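Local coordinates for protein OBody AM2EP06 (Pyrobaculum aerophilum, PDB 4GN4) that is an engineered OB-fold binding protein, an OBody, probably made to recognise a partner protein through a scaffold derived from a nucleic-acid-binding domain, at residues A11-N16 / V95-S100. Residues are numbered along the deposited sequence; the frame is centred on the assembly and turned at random.
Sequences AEITPN and VEIFPS
A small apolar packing contact joins the N-terminal loop that precedes strand 21-33 to the start of strand 95-99 in an OB fold. V95 carries most of it, its side chain directed at the loop and its two methyls reaching different parts of the chain. CG1, beside V95's backbone N and anti to its own carbonyl carbon (chi1 -68°), presses against the peptide link between T14 and P15, 3.2 Å from T14 C and 3.3 Å from P15 N, with the proline ring beside it. CG2 occupies the crowded position between backbone N and carbonyl carbon and meets I13 CG2 at 3.8 Å, the two side chains crossing at about a right angle. I13 CG2 stands anti to its own backbone N and also approaches I97 CG1, more loosely, at 4.5 Å. Both isoleucines also pack on V22 and V24 of strand 21-33, and I13 touches V83, so the loop adds a buried apolar side chain to the cluster formed by strands 21-33, 76-85 and 95-99. E96, pointing away from the loop, pairs with a basic side chain of another protein's chain. No hydrogen bond spans the two segments; loop and strand are held together by close methyl packing, tightest against the T14-P15 backbone.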
ATOM      1  N   ALA A  11       9.729  14.898 -12.481  1.00 24.81           N
ATOM      2  CA  ALA A  11      11.130  14.861 -12.052  1.00 28.08           C
ATOM      3  C   ALA A  11      11.451  16.026 -11.066  1.00 28.20           C
ATOM      4  O   ALA A  11      12.469  16.011 -10.402  1.00 28.99           O
ATOM      5  CB  ALA A  11      12.074  14.976 -13.259  1.00 29.57           C
ATOM      6  N   GLU A  12      10.653  17.073 -11.071  1.00 28.19           N
ATOM      7  CA  GLU A  12      10.989  18.259 -10.233  1.00 28.12           C
ATOM      8  C   GLU A  12      10.408  18.039  -8.846  1.00 26.57           C
ATOM      9  O   GLU A  12      10.658  18.884  -7.979  1.00 27.39           O
ATOM     10  CB  GLU A  12      10.403  19.549 -10.823  1.00 28.38           C
ATOM     11  CG  GLU A  12      11.067  19.879 -12.129  1.00 31.06           C
ATOM     12  CD  GLU A  12      10.486  21.076 -12.773  1.00 33.52           C
ATOM     13  OE1 GLU A  12       9.270  21.197 -12.875  1.00 32.64           O
ATOM     14  OE2 GLU A  12      11.269  21.915 -13.205  1.00 42.38           O
ATOM     15  N   ILE A  13       9.641  16.941  -8.644  1.00 24.96           N
ATOM     16  CA  ILE A  13       9.033  16.693  -7.309  1.00 24.26           C
ATOM     17  C   ILE A  13      10.134  16.067  -6.448  1.00 26.81           C
ATOM     18  O   ILE A  13      10.520  14.904  -6.645  1.00 26.65           O
ATOM     19  CB  ILE A  13       7.730  15.802  -7.353  1.00 24.29           C
ATOM     20  CG1 ILE A  13       6.624  16.405  -8.280  1.00 23.33           C
ATOM     21  CG2 ILE A  13       7.169  15.639  -5.901  1.00 21.51           C
ATOM     22  CD1 ILE A  13       6.174  17.855  -7.968  1.00 22.83           C
ATOM     23  N   THR A  14      10.685  16.856  -5.532  1.00 28.05           N
ATOM     24  CA  THR A  14      11.840  16.425  -4.705  1.00 27.83           C
ATOM     25  C   THR A  14      11.492  16.631  -3.226  1.00 27.62           C
ATOM     26  O   THR A  14      10.587  17.363  -2.887  1.00 25.96           O
ATOM     27  CB  THR A  14      13.105  17.299  -5.013  1.00 30.68           C
ATOM     28  OG1 THR A  14      12.810  18.643  -4.579  1.00 30.39           O
ATOM     29  CG2 THR A  14      13.451  17.252  -6.556  1.00 32.67           C
ATOM     30  N   PRO A  15      12.265  16.007  -2.317  1.00 29.02           N
ATOM     31  CA  PRO A  15      11.954  16.143  -0.893  1.00 29.53           C
ATOM     32  C   PRO A  15      11.967  17.602  -0.435  1.00 31.57           C
ATOM     33  O   PRO A  15      11.301  17.962   0.562  1.00 32.65           O
ATOM     34  CB  PRO A  15      13.063  15.315  -0.208  1.00 31.88           C
ATOM     35  CG  PRO A  15      13.468  14.289  -1.304  1.00 33.69           C
ATOM     36  CD  PRO A  15      13.347  15.041  -2.609  1.00 28.51           C
ATOM     37  N   ASN A  16      12.673  18.462  -1.185  1.00 31.38           N
ATOM     38  CA  ASN A  16      12.832  19.879  -0.781  1.00 33.15           C
ATOM     39  C   ASN A  16      11.530  20.666  -1.004  1.00 32.69           C
ATOM     40  O   ASN A  16      11.374  21.777  -0.482  1.00 33.32           O
ATOM     41  CB  ASN A  16      13.960  20.584  -1.544  1.00 34.10           C
ATOM     42  CG  ASN A  16      14.400  21.822  -0.843  1.00 39.33           C
ATOM     43  OD1 ASN A  16      14.563  21.810   0.397  1.00 40.93           O
ATOM     44  ND2 ASN A  16      14.632  22.906  -1.591  1.00 39.64           N
ATOM     45  N   VAL A  95       9.795  10.824  -2.366  1.00 28.81           N
ATOM     46  CA  VAL A  95       8.616  11.730  -2.278  1.00 26.55           C
ATOM     47  C   VAL A  95       7.304  10.964  -2.603  1.00 26.28           C
ATOM     48  O   VAL A  95       7.289   9.954  -3.330  1.00 25.10           O
ATOM     49  CB  VAL A  95       8.713  12.952  -3.263  1.00 27.07           C
ATOM     50  CG1 VAL A  95       9.780  13.907  -2.918  1.00 29.42           C
ATOM     51  CG2 VAL A  95       8.875  12.394  -4.740  1.00 25.43           C
ATOM     52  N   GLU A  96       6.232  11.457  -2.026  1.00 24.66           N
ATOM     53  CA  GLU A  96       4.878  11.094  -2.431  1.00 26.10           C
ATOM     54  C   GLU A  96       4.011  12.348  -2.455  1.00 25.84           C
ATOM     55  O   GLU A  96       4.439  13.424  -1.980  1.00 27.15           O
ATOM     56  CB  GLU A  96       4.294   9.956  -1.547  1.00 27.19           C
ATOM     57  CG  GLU A  96       4.714  10.079  -0.174  1.00 32.36           C
ATOM     58  CD  GLU A  96       4.476   8.872   0.789  1.00 33.84           C
ATOM     59  OE1 GLU A  96       4.953   7.708   0.692  1.00 33.38           O
ATOM     60  OE2 GLU A  96       3.941   9.237   1.822  1.00 29.79           O
ATOM     61  N   ILE A  97       2.824  12.235  -3.028  1.00 23.68           N
ATOM     62  CA  ILE A  97       1.917  13.344  -3.122  1.00 24.73           C
ATOM     63  C   ILE A  97       0.611  12.868  -2.473  1.00 26.23           C
ATOM     64  O   ILE A  97       0.076  11.805  -2.776  1.00 26.09           O
ATOM     65  CB  ILE A  97       1.665  13.767  -4.568  1.00 24.76           C
ATOM     66  CG1 ILE A  97       2.923  14.428  -5.137  1.00 22.96           C
ATOM     67  CG2 ILE A  97       0.440  14.764  -4.600  1.00 25.84           C
ATOM     68  CD1 ILE A  97       2.724  14.795  -6.673  1.00 24.83           C
ATOM     69  N   PHE A  98       0.140  13.669  -1.514  1.00 24.99           N
ATOM     70  CA  PHE A  98      -1.158  13.432  -0.893  1.00 28.01           C
ATOM     71  C   PHE A  98      -2.165  14.335  -1.653  1.00 27.66           C
ATOM     72  O   PHE A  98      -2.108  15.563  -1.497  1.00 26.89           O
ATOM     73  CB  PHE A  98      -1.071  13.919   0.563  1.00 28.87           C
ATOM     74  CG  PHE A  98      -0.104  13.107   1.433  1.00 34.22           C
ATOM     75  CD1 PHE A  98       0.174  11.810   1.097  1.00 30.61           C
ATOM     76  CD2 PHE A  98       0.500  13.675   2.613  1.00 40.50           C
ATOM     77  CE1 PHE A  98       1.019  10.999   1.885  1.00 37.17           C
ATOM     78  CE2 PHE A  98       1.356  12.871   3.453  1.00 43.52           C
ATOM     79  CZ  PHE A  98       1.617  11.519   3.061  1.00 41.23           C
ATOM     80  N   PRO A  99      -3.103  13.733  -2.410  1.00 28.52           N
ATOM     81  CA  PRO A  99      -3.908  14.496  -3.391  1.00 27.40           C
ATOM     82  C   PRO A  99      -5.088  15.213  -2.755  1.00 28.63           C
ATOM     83  O   PRO A  99      -5.683  14.732  -1.792  1.00 28.07           O
ATOM     84  CB  PRO A  99      -4.430  13.403  -4.345  1.00 27.23           C
ATOM     85  CG  PRO A  99      -4.558  12.155  -3.449  1.00 27.94           C
ATOM     86  CD  PRO A  99      -3.338  12.271  -2.530  1.00 29.13           C
ATOM     87  N   SER A 100      -5.381  16.398  -3.285  1.00 29.77           N
ATOM     88  CA  SER A 100      -6.629  17.062  -2.967  1.00 32.09           C
ATOM     89  C   SER A 100      -7.555  17.044  -4.191  1.00 31.64           C
ATOM     90  O   SER A 100      -8.760  17.203  -4.039  1.00 34.78           O
ATOM     91  CB  SER A 100      -6.375  18.499  -2.470  1.00 32.78           C
ATOM     92  OG  SER A 100      -5.872  19.247  -3.567  1.00 32.75           O
TER